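Local coordinates for protein NADP-dependent glyceraldehyde-3-phosphate dehydrogenase (Bacillus halodurans, PDB 3PRL) that probably oxidises glyceraldehyde 3-phosphate with NADP+ without adding a second phosphate, as a tetrameric member of the aldehyde dehydrogenase family, at residues P102-I107 and E326-I331; S160-P165 and F286-Q291; A174-T179 and L471-E476; I267-A272 and I418-T423; V301-A306 and R396-N401. All coordinates share one frame; numbering follows the deposited sequence.

Interaction 1 of 5, residues P102-I107 and E326-I331; sequences PKKSAI and EDDADI
The carboxylate of Asp328 is the flat group of this contact, and the backbone N of Lys104 meets it at OD1. The N-H comes from the syn side but lies 32° out of the carboxylate plane. The Lys104 N to Asp328 OD1 distance is 3.1 Å, and the bond is fairly straight, with 163° at the hydrogen. Lys103 and Lys104 both cross the acid at about a right angle. Their charged ends do not reach it: Lys104 NZ stays 5.3 Å from Asp328 OD2, and Lys103 NZ is further off.

Lys103 works through its alkyl chain. With CG trans to the backbone N (chi1 176°), the chain runs past the backbone of Glu326, and CE comes to 3.6 Å from Glu326 O. The ring of Pro102 packs on Ala329 O, with its CG at 3.4 Å. That carbonyl oxygen is buried and has no polar partner in the model.

Pro102 holds the N-cap position of helix 103-124. A backbone bond between Lys103 and Pro325 adds a second tie to the same loop. The helix end, and more weakly the two lysines, would probably favour the charged form of Asp328. The arrangement is a helix N-terminus held by an acidic loop. In the aldehyde dehydrogenase fold, the helix belongs to the coenzyme-binding domain and the loop to the catalytic domain.

Interaction 2 of 5, residues S160-P165 and F286-Q291; sequences SPFNYP and FSYSGQ
The ring contacts come first. Tyr288 reaches Phe162 with its hydroxyl: OH lies at the edge of the Phe162 ring, in its plane, 3.5 Å from CE1. The two side chains are inclined to each other and do not stack; the closest ring carbons, Phe162 CE1 and Tyr288 CE2, are 4.2 Å apart. Phe162 gets there with CG lying between the backbone N and the carbonyl carbon (chi1 81°).

The second group is amide against ring. Gln291 crosses Phe162 at about a right angle, with its amide plane turned 63° from the ring. Gln291 OE1 is 3.9 Å from Phe162 CZ. Within 286-291, Gln291 NE2 sits 3.5 Å above one face of the Tyr288 ring, offset toward the rim. It makes a weak hydrogen bond there, 3.3 Å from Gln291 NE2 to Tyr288 O.

The polar contacts are less certain. Asn163 ND2 is modelled only 2.4 Å from Gln291 O, which is too short to be trusted in detail. Partners outside fix the polar ends: Tyr288 OH bonds Val99 O, and Gln291 OE1 bonds the N of Ile335. Lys101 bonds Asn163 O and makes a cation-pi contact with Tyr288.

Phe162 and Ser160 bind NADP(+). The tyrosine and glutamine probably act as second-shell residues. Held by their own hydrogen bonds, they are likely to limit where the Phe162 ring can go beside the coenzyme site.

Interaction 3 of 5, residues A174-T179 and L471-E476; sequences APALVT and LSMTRE
Met473 makes most of this contact. It is laid along Pro175 and Ala176 of the helix and Thr179 just past its end. Its CG stands trans to the carbonyl carbon (chi1 -54°), and the chain then bends at chi2 (-78°). The bend turns SD and CE onto the helix. SD rests 3.7 Å from Ala176 CB. CE continues to the proline and lies 3.8 Å from Pro175 CG, with the methionine chain oblique to the ring.

Thr179 meets the base of the same side chain at about a right angle. Its OG1 is 3.6 Å from Met473 CB. The hydroxyl also turns back to the last turn of that helix and donates to Pro175 O at 3.1 Å, 16° from the carbonyl plane. This fixes the rotation of Thr179, which then presents CB to the methyl of Thr474: Thr179 CB and Thr474 CG2 are 3.8 Å apart. No hydrogen bond joins the two segments directly. Asn181 links them, since its ND2 bonds both Ala176 O and Met473 O.

The five touching residues are all buried. The contact packs the C-terminal end of helix 167-178 against the turn between helix 466-472 and strand 474-482. Helices 70-86 and 103-124 cover the neighbouring sides of helix 167-178. Strand 474-482 pairs with strand 144-159, and its Arg475 bonds Val435 O of the second subunit.

Interaction 4 of 5, residues I267-A272 and I418-T423; sequences IVLDDA and IFTKDT
Two parallel neighbours, strands 264-268 and 415-419, meet at their C-terminal ends in the sheet of the catalytic domain. Ile267 pairs with Ile418 and Val268 with Phe419. Phe419 N bonds Ile267 O at 2.7 Å, and Leu269 N bonds Phe419 O at 3.0 Å.

On one face Ile267 and Ile418 run alongside each other in the same direction, with their CD1 methyls 3.6 Å apart. On the other face Val268 CG1 touches Phe419 CB at 4.2 Å. The Phe419 ring turns its edge to Ile267 O. Leu269 CD1 lies 3.9 Å from Thr420 CG2. Thr420 OG1 is buried without a polar partner in the model.

Asp271 CG lies between its backbone N and carbonyl carbon (chi1 58°), which carries the carboxylate to Thr420 and Asp422. The Asp271 and Asp422 OD2 atoms, of like charge, are 4.7 Å apart, with carboxylate planes nearly perpendicular. Arg425 probably offsets their repulsion, mainly through its salt bridge to Asp271; its ion pair to Asp422 is long and weak.

Interaction 5 of 5, residues V301-A306 and R396-N401; sequences VQDSVA and RVKDAN
Strands 296-302 and 391-397 run parallel here, pairing Val301 with Arg396 and Gln302 with Val397, and Val397 N bonds Val301 O at 2.8 Å. That bond is straight (173° at the hydrogen), yet the donor stands above the carbonyl plane. Asp303 N makes a weak bond to Val397 O at 2.8 Å, at the point where the first strand passes into its helix.

Ala306 and Arg396 form the main side-chain contact. The alanine methyl sits over one face of the guanidinium, toward its rim, with CB 3.3 Å from NH2. The arginine chain bends at chi2 (-145°) and chi3 (100°), which puts the guanidinium against Ala306 in the first turn of helix 303-317. Its charge is met by Asp307, which forms a salt bridge with NH1.

Gln302 lays CG 3.1 Å from Lys398 O, and its NE2 instead makes a weak hydrogen bond with Ser304 OG, within the same segment. Asp303 OD2 lies against Lys398, 3.5 Å from CG.

Asp399 caps the next helix through OD1 to the N of Glu402. Both strands thus lead into helices, 303-317 and 400-409. Strand 264-268 pairs with strand 296-302 next to them, and strand 367-374 with strand 391-397.

Overall arrangement
Interactions 1 and 2 adjoin, their centres 12 Å apart: Pro102 CD lies 3.9 Å from Tyr288 CD1, and Ile331 packs on Ser289. Interaction 2 holds Ser160 and Phe162 of the NADP(+) site, and its Asn163 side chain is about 8 Å from that of the predicted active-site Glu259. Interaction 3 does not touch interaction 2 (nearest atoms about 11 Å), though the Met473 side chain is about 9 Å from that of Glu259. Interactions 4 and 5 lie away from these sites. They share one sheet, where Val268 O and Gln302 N are 2.9 Å apart, a probable hydrogen bond. Interaction 3 is farthest from interaction 5, about 45 Å between centres.

Interaction 1 of 5, residues P102-I107 and E326-I331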
# COMPACT_ATOMS: atom_id res chain seq x y z
N PRO D 102 19.92 -32.05 -14.65
CA PRO D 102 20.50 -32.84 -13.55
C PRO D 102 19.43 -33.29 -12.51
O PRO D 102 18.59 -32.50 -12.11
CB PRO D 102 21.49 -31.87 -12.90
CG PRO D 102 21.79 -30.84 -13.94
CD PRO D 102 20.62 -30.77 -14.87
N LYS D 103 19.50 -34.56 -12.10
CA LYS D 103 18.44 -35.24 -11.31
C LYS D 103 17.87 -34.48 -10.12
O LYS D 103 16.66 -34.30 -10.01
CB LYS D 103 18.95 -36.61 -10.83
CG LYS D 103 17.99 -37.37 -9.92
CD LYS D 103 18.71 -38.53 -9.24
CE LYS D 103 18.29 -39.87 -9.82
NZ LYS D 103 17.03 -40.33 -9.17
N LYS D 104 18.75 -34.06 -9.21
CA LYS D 104 18.31 -33.41 -7.98
C LYS D 104 17.74 -32.01 -8.27
O LYS D 104 16.82 -31.55 -7.60
CB LYS D 104 19.44 -33.36 -6.95
CG LYS D 104 19.83 -34.75 -6.41
CD LYS D 104 20.84 -34.65 -5.28
CE LYS D 104 20.15 -34.50 -3.94
NZ LYS D 104 19.64 -35.82 -3.46
N SER D 105 18.28 -31.38 -9.32
CA SER D 105 17.79 -30.06 -9.75
C SER D 105 16.40 -30.12 -10.38
O SER D 105 15.65 -29.17 -10.28
CB SER D 105 18.79 -29.38 -10.69
OG SER D 105 18.33 -28.08 -11.03
N ALA D 106 16.08 -31.24 -11.04
CA ALA D 106 14.77 -31.46 -11.67
C ALA D 106 13.67 -31.73 -10.65
O ALA D 106 12.54 -31.23 -10.79
CB ALA D 106 14.83 -32.57 -12.68
N ILE D 107 14.00 -32.50 -9.62
CA ILE D 107 13.09 -32.69 -8.48
C ILE D 107 12.94 -31.38 -7.75
O ILE D 107 11.86 -31.08 -7.27
CB ILE D 107 13.60 -33.75 -7.46
CG1 ILE D 107 13.91 -35.07 -8.16
CG2 ILE D 107 12.58 -33.95 -6.34
CD1 ILE D 107 14.99 -35.89 -7.45
N GLU D 326 20.79 -38.24 -15.06
CA GLU D 326 20.48 -39.23 -14.04
C GLU D 326 21.59 -39.27 -12.98
O GLU D 326 21.32 -39.46 -11.80
CB GLU D 326 20.30 -40.62 -14.66
CG GLU D 326 19.37 -40.66 -15.89
CD GLU D 326 20.12 -40.49 -17.20
OE1 GLU D 326 20.23 -41.48 -17.97
OE2 GLU D 326 20.61 -39.38 -17.47
N ASP D 327 22.82 -39.07 -13.42
CA ASP D 327 23.96 -39.06 -12.52
C ASP D 327 24.17 -37.75 -11.75
O ASP D 327 25.08 -37.67 -10.93
CB ASP D 327 25.25 -39.45 -13.28
CG ASP D 327 25.20 -40.86 -13.86
OD1 ASP D 327 24.37 -41.68 -13.41
OD2 ASP D 327 26.00 -41.14 -14.77
N ASP D 328 23.35 -36.73 -12.03
CA ASP D 328 23.48 -35.43 -11.34
C ASP D 328 24.76 -34.67 -11.72
O ASP D 328 25.33 -33.95 -10.88
CB ASP D 328 23.44 -35.62 -9.81
CG ASP D 328 22.21 -35.05 -9.18
OD1 ASP D 328 21.86 -33.89 -9.48
OD2 ASP D 328 21.59 -35.76 -8.35
N ALA D 329 25.23 -34.83 -12.95
CA ALA D 329 26.37 -34.05 -13.44
C ALA D 329 26.06 -32.55 -13.45
O ALA D 329 24.89 -32.15 -13.62
CB ALA D 329 26.80 -34.52 -14.83
N ASP D 330 27.08 -31.73 -13.23
CA ASP D 330 26.93 -30.27 -13.28
C ASP D 330 26.62 -29.82 -14.71
O ASP D 330 25.74 -28.97 -14.94
CB ASP D 330 28.19 -29.57 -12.77
CG ASP D 330 28.52 -29.92 -11.33
OD1 ASP D 330 27.69 -29.64 -10.44
OD2 ASP D 330 29.63 -30.45 -11.08
N ILE D 331 27.35 -30.42 -15.65
CA ILE D 331 27.21 -30.16 -17.06
C ILE D 331 26.62 -31.37 -17.77
O ILE D 331 27.28 -32.39 -17.96
CB ILE D 331 28.57 -29.79 -17.69
CG1 ILE D 331 29.35 -28.80 -16.79
CG2 ILE D 331 28.38 -29.28 -19.12
CD1 ILE D 331 28.72 -27.38 -16.63

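Interaction 2 of 5, residues S160-P165 and F286-Q291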
# COMPACT_ATOMS: atom_id res chain seq x y z
N SER D 160 5.03 -21.73 -22.14
CA SER D 160 6.22 -21.98 -21.35
C SER D 160 7.36 -22.66 -22.15
O SER D 160 7.10 -23.28 -23.18
CB SER D 160 5.85 -22.78 -20.08
OG SER D 160 5.38 -24.07 -20.40
N PRO D 161 8.62 -22.53 -21.66
CA PRO D 161 9.82 -23.03 -22.35
C PRO D 161 10.24 -24.45 -21.92
O PRO D 161 9.57 -25.04 -21.08
CB PRO D 161 10.88 -22.02 -21.90
CG PRO D 161 10.48 -21.70 -20.48
CD PRO D 161 8.98 -21.97 -20.34
N PHE D 162 11.32 -24.97 -22.51
CA PHE D 162 11.88 -26.28 -22.13
C PHE D 162 12.77 -26.16 -20.89
O PHE D 162 12.92 -27.11 -20.12
CB PHE D 162 12.67 -26.90 -23.31
CG PHE D 162 14.08 -26.36 -23.46
CD1 PHE D 162 15.12 -26.85 -22.66
CD2 PHE D 162 14.35 -25.35 -24.39
CE1 PHE D 162 16.43 -26.34 -22.78
CE2 PHE D 162 15.65 -24.84 -24.52
CZ PHE D 162 16.69 -25.34 -23.70
N ASN D 163 13.39 -24.99 -20.78
CA ASN D 163 14.08 -24.39 -19.64
C ASN D 163 13.61 -24.97 -18.31
O ASN D 163 14.33 -25.67 -17.59
CB ASN D 163 13.68 -22.88 -19.66
CG ASN D 163 14.86 -21.92 -19.58
OD1 ASN D 163 14.65 -20.70 -19.46
ND2 ASN D 163 16.08 -22.42 -19.70
N TYR D 164 12.36 -24.63 -17.98
CA TYR D 164 11.74 -24.95 -16.70
C TYR D 164 10.29 -25.28 -17.04
O TYR D 164 9.44 -24.42 -17.05
CB TYR D 164 11.79 -23.73 -15.77
CG TYR D 164 13.18 -23.30 -15.33
CD1 TYR D 164 13.68 -23.65 -14.08
CD2 TYR D 164 13.98 -22.49 -16.15
CE1 TYR D 164 14.96 -23.25 -13.67
CE2 TYR D 164 15.26 -22.07 -15.75
CZ TYR D 164 15.74 -22.47 -14.50
OH TYR D 164 17.00 -22.07 -14.08
N PRO D 165 10.02 -26.55 -17.35
CA PRO D 165 8.72 -26.92 -17.91
C PRO D 165 7.63 -27.21 -16.86
O PRO D 165 6.49 -27.51 -17.22
CB PRO D 165 9.06 -28.17 -18.72
CG PRO D 165 10.17 -28.81 -17.94
CD PRO D 165 10.95 -27.70 -17.29
N PHE D 286 27.05 -21.64 -15.39
CA PHE D 286 27.14 -23.03 -15.81
C PHE D 286 26.05 -23.90 -15.27
O PHE D 286 25.99 -25.09 -15.61
CB PHE D 286 28.49 -23.60 -15.41
CG PHE D 286 29.58 -23.21 -16.32
CD1 PHE D 286 29.62 -23.70 -17.61
CD2 PHE D 286 30.56 -22.32 -15.90
CE1 PHE D 286 30.61 -23.32 -18.47
CE2 PHE D 286 31.58 -21.94 -16.77
CZ PHE D 286 31.61 -22.44 -18.05
N SER D 287 25.23 -23.32 -14.39
CA SER D 287 24.01 -23.95 -13.91
C SER D 287 23.18 -24.37 -15.10
O SER D 287 22.97 -23.58 -16.02
CB SER D 287 23.24 -22.96 -13.03
OG SER D 287 21.89 -23.38 -12.84
N TYR D 288 22.70 -25.61 -15.07
CA TYR D 288 21.96 -26.23 -16.18
C TYR D 288 22.65 -26.04 -17.55
O TYR D 288 22.01 -25.80 -18.58
CB TYR D 288 20.48 -25.81 -16.17
CG TYR D 288 19.58 -26.51 -17.17
CD1 TYR D 288 19.61 -27.90 -17.34
CD2 TYR D 288 18.67 -25.78 -17.93
CE1 TYR D 288 18.76 -28.54 -18.27
CE2 TYR D 288 17.83 -26.40 -18.84
CZ TYR D 288 17.87 -27.77 -19.01
OH TYR D 288 17.03 -28.36 -19.95
N SER D 289 23.98 -26.18 -17.54
CA SER D 289 24.84 -26.04 -18.73
C SER D 289 24.66 -24.74 -19.52
O SER D 289 24.90 -24.71 -20.73
CB SER D 289 24.69 -27.25 -19.67
OG SER D 289 25.24 -28.43 -19.10
N GLY D 290 24.24 -23.66 -18.85
CA GLY D 290 24.08 -22.36 -19.52
C GLY D 290 22.76 -22.17 -20.27
O GLY D 290 22.62 -21.20 -21.04
N GLN D 291 21.81 -23.07 -20.06
CA GLN D 291 20.50 -22.98 -20.72
C GLN D 291 19.50 -22.24 -19.85
O GLN D 291 18.46 -22.77 -19.47
CB GLN D 291 19.97 -24.35 -21.11
CG GLN D 291 20.86 -25.03 -22.13
CD GLN D 291 20.54 -26.48 -22.31
OE1 GLN D 291 20.26 -26.92 -23.42
NE2 GLN D 291 20.56 -27.23 -21.23

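Interaction 3 of 5, residues A174-T179 and L471-E476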
# COMPACT_ATOMS: atom_id res chain seq x y z
N ALA D 174 -0.77 -20.45 -12.11
CA ALA D 174 -1.27 -20.17 -10.74
C ALA D 174 -1.82 -18.76 -10.56
O ALA D 174 -2.94 -18.62 -10.07
CB ALA D 174 -0.22 -20.47 -9.67
N PRO D 175 -1.03 -17.70 -10.92
CA PRO D 175 -1.60 -16.37 -10.67
C PRO D 175 -2.83 -16.12 -11.51
O PRO D 175 -3.74 -15.40 -11.07
CB PRO D 175 -0.48 -15.39 -11.10
CG PRO D 175 0.64 -16.26 -11.75
CD PRO D 175 0.42 -17.66 -11.24
N ALA D 176 -2.85 -16.69 -12.71
CA ALA D 176 -3.99 -16.56 -13.62
C ALA D 176 -5.30 -17.12 -13.06
O ALA D 176 -6.33 -16.44 -13.06
CB ALA D 176 -3.66 -17.18 -14.99
N LEU D 177 -5.26 -18.35 -12.55
CA LEU D 177 -6.49 -19.00 -12.08
C LEU D 177 -6.96 -18.42 -10.76
O LEU D 177 -8.16 -18.27 -10.54
CB LEU D 177 -6.29 -20.50 -11.88
CG LEU D 177 -5.69 -21.37 -13.00
CD1 LEU D 177 -5.50 -22.77 -12.45
CD2 LEU D 177 -6.53 -21.39 -14.25
N VAL D 178 -6.01 -18.13 -9.87
CA VAL D 178 -6.40 -17.65 -8.55
C VAL D 178 -7.02 -16.25 -8.58
O VAL D 178 -7.77 -15.88 -7.67
CB VAL D 178 -5.26 -17.72 -7.52
CG1 VAL D 178 -4.27 -16.58 -7.72
CG2 VAL D 178 -5.84 -17.69 -6.12
N THR D 179 -6.73 -15.49 -9.64
CA THR D 179 -7.33 -14.15 -9.77
C THR D 179 -8.58 -14.21 -10.63
O THR D 179 -9.20 -13.18 -10.92
CB THR D 179 -6.37 -13.10 -10.35
OG1 THR D 179 -6.04 -13.43 -11.71
CG2 THR D 179 -5.10 -12.98 -9.51
N LEU D 471 -1.13 -8.74 -10.74
CA LEU D 471 -1.55 -7.45 -11.32
C LEU D 471 -1.61 -7.49 -12.83
O LEU D 471 -2.45 -6.83 -13.46
CB LEU D 471 -0.57 -6.33 -10.89
CG LEU D 471 -0.76 -5.62 -9.52
CD1 LEU D 471 -1.30 -6.52 -8.42
CD2 LEU D 471 0.51 -4.91 -9.03
N SER D 472 -0.70 -8.24 -13.43
CA SER D 472 -0.68 -8.35 -14.87
C SER D 472 -1.82 -9.25 -15.35
O SER D 472 -2.18 -9.22 -16.54
CB SER D 472 0.67 -8.89 -15.33
OG SER D 472 0.85 -10.21 -14.87
N MET D 473 -2.41 -9.99 -14.41
CA MET D 473 -3.50 -10.93 -14.70
C MET D 473 -4.89 -10.31 -14.53
O MET D 473 -5.90 -10.98 -14.73
CB MET D 473 -3.41 -12.16 -13.80
CG MET D 473 -2.06 -12.88 -13.79
SD MET D 473 -1.76 -13.96 -15.22
CE MET D 473 -0.04 -14.38 -15.00
N THR D 474 -4.91 -9.05 -14.13
CA THR D 474 -6.14 -8.39 -13.73
C THR D 474 -6.17 -6.99 -14.33
O THR D 474 -5.27 -6.60 -15.06
CB THR D 474 -6.22 -8.26 -12.18
OG1 THR D 474 -4.93 -7.95 -11.67
CG2 THR D 474 -6.72 -9.56 -11.54
N ARG D 475 -7.22 -6.25 -13.98
CA ARG D 475 -7.42 -4.85 -14.36
C ARG D 475 -8.33 -4.22 -13.30
O ARG D 475 -9.00 -4.93 -12.52
CB ARG D 475 -8.01 -4.72 -15.80
CG ARG D 475 -9.38 -5.48 -16.10
CD ARG D 475 -10.63 -4.68 -15.66
NE ARG D 475 -11.91 -5.19 -16.18
CZ ARG D 475 -13.07 -4.53 -16.07
NH1 ARG D 475 -13.12 -3.34 -15.45
NH2 ARG D 475 -14.19 -5.04 -16.58
N GLU D 476 -8.35 -2.88 -13.26
CA GLU D 476 -9.15 -2.17 -12.30
C GLU D 476 -10.62 -2.24 -12.69
O GLU D 476 -10.99 -2.17 -13.87
CB GLU D 476 -8.69 -0.71 -12.14
CG GLU D 476 -7.42 -0.54 -11.31
CD GLU D 476 -6.16 -0.48 -12.15
OE1 GLU D 476 -6.16 -0.97 -13.30
OE2 GLU D 476 -5.15 0.07 -11.66

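Interaction 4 of 5, residues I267-A272 and I418-T423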
# COMPACT_ATOMS: atom_id res chain seq x y z
N ILE D 267 30.48 -7.97 -13.50
CA ILE D 267 31.48 -6.91 -13.41
C ILE D 267 32.31 -7.13 -12.16
O ILE D 267 31.76 -7.23 -11.06
CB ILE D 267 30.81 -5.52 -13.42
CG1 ILE D 267 29.92 -5.39 -14.67
CG2 ILE D 267 31.87 -4.42 -13.33
CD1 ILE D 267 29.23 -4.04 -14.86
N VAL D 268 33.63 -7.25 -12.35
CA VAL D 268 34.57 -7.50 -11.27
C VAL D 268 35.60 -6.35 -11.18
O VAL D 268 36.46 -6.21 -12.05
CB VAL D 268 35.27 -8.87 -11.43
CG1 VAL D 268 35.81 -9.36 -10.11
CG2 VAL D 268 34.30 -9.92 -12.02
N LEU D 269 35.47 -5.52 -10.15
CA LEU D 269 36.40 -4.41 -9.91
C LEU D 269 37.59 -4.83 -9.05
O LEU D 269 37.60 -5.93 -8.51
CB LEU D 269 35.67 -3.20 -9.29
CG LEU D 269 34.58 -2.52 -10.12
CD1 LEU D 269 33.96 -1.33 -9.37
CD2 LEU D 269 35.10 -2.11 -11.50
N ASP D 270 38.59 -3.95 -8.95
CA ASP D 270 39.86 -4.23 -8.24
C ASP D 270 39.71 -4.70 -6.78
O ASP D 270 40.41 -5.63 -6.35
CB ASP D 270 40.79 -3.01 -8.36
CG ASP D 270 41.83 -2.91 -7.24
OD1 ASP D 270 42.20 -3.93 -6.62
OD2 ASP D 270 42.30 -1.77 -6.99
N ASP D 271 38.81 -4.07 -6.04
CA ASP D 271 38.61 -4.36 -4.63
C ASP D 271 37.54 -5.44 -4.40
O ASP D 271 36.62 -5.26 -3.61
CB ASP D 271 38.25 -3.07 -3.88
CG ASP D 271 37.01 -2.38 -4.43
OD1 ASP D 271 36.68 -2.61 -5.62
OD2 ASP D 271 36.37 -1.61 -3.69
N ALA D 272 37.67 -6.58 -5.09
CA ALA D 272 36.67 -7.63 -5.00
C ALA D 272 37.23 -8.88 -4.34
O ALA D 272 38.40 -9.23 -4.52
CB ALA D 272 36.12 -7.97 -6.37
N ILE D 418 27.49 -6.84 -10.01
CA ILE D 418 28.69 -6.03 -9.72
C ILE D 418 29.43 -6.64 -8.52
O ILE D 418 28.81 -6.96 -7.49
CB ILE D 418 28.38 -4.52 -9.40
CG1 ILE D 418 27.20 -3.97 -10.23
CG2 ILE D 418 29.65 -3.64 -9.56
CD1 ILE D 418 27.42 -3.96 -11.73
N PHE D 419 30.74 -6.79 -8.65
CA PHE D 419 31.58 -7.35 -7.61
C PHE D 419 32.64 -6.36 -7.10
O PHE D 419 33.48 -5.85 -7.87
CB PHE D 419 32.22 -8.65 -8.09
CG PHE D 419 31.24 -9.78 -8.30
CD1 PHE D 419 30.90 -10.62 -7.24
CD2 PHE D 419 30.67 -10.01 -9.55
CE1 PHE D 419 29.99 -11.67 -7.42
CE2 PHE D 419 29.76 -11.05 -9.75
CZ PHE D 419 29.42 -11.89 -8.68
N THR D 420 32.58 -6.07 -5.80
CA THR D 420 33.28 -4.94 -5.18
C THR D 420 33.11 -5.04 -3.67
O THR D 420 32.13 -5.61 -3.19
CB THR D 420 32.62 -3.59 -5.56
OG1 THR D 420 31.92 -3.71 -6.80
CG2 THR D 420 33.65 -2.48 -5.66
N LYS D 421 34.04 -4.47 -2.92
CA LYS D 421 33.83 -4.27 -1.49
C LYS D 421 33.22 -2.89 -1.26
O LYS D 421 32.69 -2.61 -0.19
CB LYS D 421 35.13 -4.40 -0.69
CG LYS D 421 35.95 -5.65 -1.00
CD LYS D 421 35.38 -6.92 -0.40
CE LYS D 421 36.51 -7.90 -0.12
NZ LYS D 421 36.14 -8.88 0.93
N ASP D 422 33.29 -2.04 -2.29
CA ASP D 422 32.78 -0.68 -2.23
C ASP D 422 31.29 -0.64 -2.59
O ASP D 422 30.93 -0.35 -3.74
CB ASP D 422 33.59 0.23 -3.16
CG ASP D 422 33.32 1.70 -2.92
OD1 ASP D 422 32.23 2.05 -2.41
OD2 ASP D 422 34.21 2.51 -3.24
N THR D 423 30.44 -0.93 -1.60
CA THR D 423 28.99 -1.06 -1.80
C THR D 423 28.30 0.17 -2.40
O THR D 423 27.55 0.04 -3.36
CB THR D 423 28.27 -1.44 -0.49
OG1 THR D 423 28.64 -2.77 -0.11
CG2 THR D 423 26.74 -1.37 -0.66

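Interaction 5 of 5, residues V301-A306 and R396-N401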
# COMPACT_ATOMS: atom_id res chain seq x y z
N VAL D 301 36.14 -7.93 -16.43
CA VAL D 301 37.01 -7.93 -15.25
C VAL D 301 38.14 -6.91 -15.37
O VAL D 301 38.82 -6.85 -16.39
CB VAL D 301 37.59 -9.36 -14.95
CG1 VAL D 301 38.42 -9.89 -16.10
CG2 VAL D 301 38.39 -9.36 -13.66
N GLN D 302 38.33 -6.11 -14.32
CA GLN D 302 39.38 -5.09 -14.33
C GLN D 302 40.75 -5.73 -14.53
O GLN D 302 41.00 -6.82 -14.02
CB GLN D 302 39.35 -4.26 -13.05
CG GLN D 302 39.85 -2.85 -13.26
CD GLN D 302 39.99 -2.08 -11.98
OE1 GLN D 302 39.06 -1.41 -11.54
NE2 GLN D 302 41.16 -2.16 -11.37
N ASP D 303 41.62 -5.05 -15.28
CA ASP D 303 42.95 -5.59 -15.60
C ASP D 303 43.82 -5.94 -14.39
O ASP D 303 44.46 -6.99 -14.37
CB ASP D 303 43.70 -4.69 -16.60
CG ASP D 303 43.60 -3.21 -16.28
OD1 ASP D 303 44.28 -2.73 -15.34
OD2 ASP D 303 42.85 -2.51 -16.99
N SER D 304 43.84 -5.07 -13.37
CA SER D 304 44.70 -5.24 -12.19
C SER D 304 44.43 -6.52 -11.38
O SER D 304 45.24 -6.91 -10.53
CB SER D 304 44.60 -4.01 -11.28
OG SER D 304 43.27 -3.79 -10.84
N VAL D 305 43.30 -7.17 -11.66
CA VAL D 305 42.85 -8.35 -10.91
C VAL D 305 42.48 -9.52 -11.82
O VAL D 305 42.11 -10.59 -11.33
CB VAL D 305 41.66 -8.03 -9.95
CG1 VAL D 305 42.15 -7.30 -8.70
CG2 VAL D 305 40.59 -7.20 -10.67
N ALA D 306 42.59 -9.32 -13.13
CA ALA D 306 42.11 -10.27 -14.14
C ALA D 306 42.72 -11.66 -14.02
O ALA D 306 42.00 -12.65 -13.97
CB ALA D 306 42.32 -9.71 -15.56
N ARG D 396 38.59 -8.64 -20.61
CA ARG D 396 39.52 -7.87 -19.79
C ARG D 396 39.23 -6.38 -20.01
O ARG D 396 39.28 -5.88 -21.13
CB ARG D 396 40.99 -8.22 -20.10
CG ARG D 396 41.21 -9.64 -20.64
CD ARG D 396 42.51 -10.25 -20.15
NE ARG D 396 42.31 -11.16 -19.02
CZ ARG D 396 43.27 -11.65 -18.24
NH1 ARG D 396 44.54 -11.30 -18.43
NH2 ARG D 396 42.97 -12.47 -17.25
N VAL D 397 38.88 -5.70 -18.92
CA VAL D 397 38.45 -4.31 -18.99
C VAL D 397 39.38 -3.41 -18.15
O VAL D 397 40.13 -3.91 -17.32
CB VAL D 397 36.96 -4.21 -18.56
CG1 VAL D 397 36.51 -2.79 -18.44
CG2 VAL D 397 36.07 -4.95 -19.55
N LYS D 398 39.34 -2.10 -18.40
CA LYS D 398 40.17 -1.15 -17.66
C LYS D 398 39.49 -0.64 -16.39
O LYS D 398 40.13 -0.51 -15.35
CB LYS D 398 40.56 0.04 -18.54
CG LYS D 398 41.98 0.57 -18.30
CD LYS D 398 42.10 2.10 -18.47
CE LYS D 398 41.53 2.61 -19.80
NZ LYS D 398 41.35 4.10 -19.83
N ASP D 399 38.20 -0.32 -16.48
CA ASP D 399 37.47 0.22 -15.34
C ASP D 399 35.99 -0.13 -15.37
O ASP D 399 35.53 -0.85 -16.27
CB ASP D 399 37.67 1.74 -15.27
CG ASP D 399 37.39 2.44 -16.59
OD1 ASP D 399 36.58 1.95 -17.39
OD2 ASP D 399 38.00 3.50 -16.83
N ALA D 400 35.25 0.36 -14.38
CA ALA D 400 33.81 0.17 -14.33
C ALA D 400 33.16 0.89 -15.51
O ALA D 400 32.21 0.39 -16.11
CB ALA D 400 33.24 0.71 -13.00
N ASN D 401 33.70 2.06 -15.84
CA ASN D 401 33.20 2.89 -16.94
C ASN D 401 33.18 2.17 -18.29
O ASN D 401 32.17 2.22 -19.01
CB ASN D 401 34.02 4.18 -17.03
CG ASN D 401 33.99 4.98 -15.74
OD1 ASN D 401 33.06 5.74 -15.49
ND2 ASN D 401 35.03 4.83 -14.91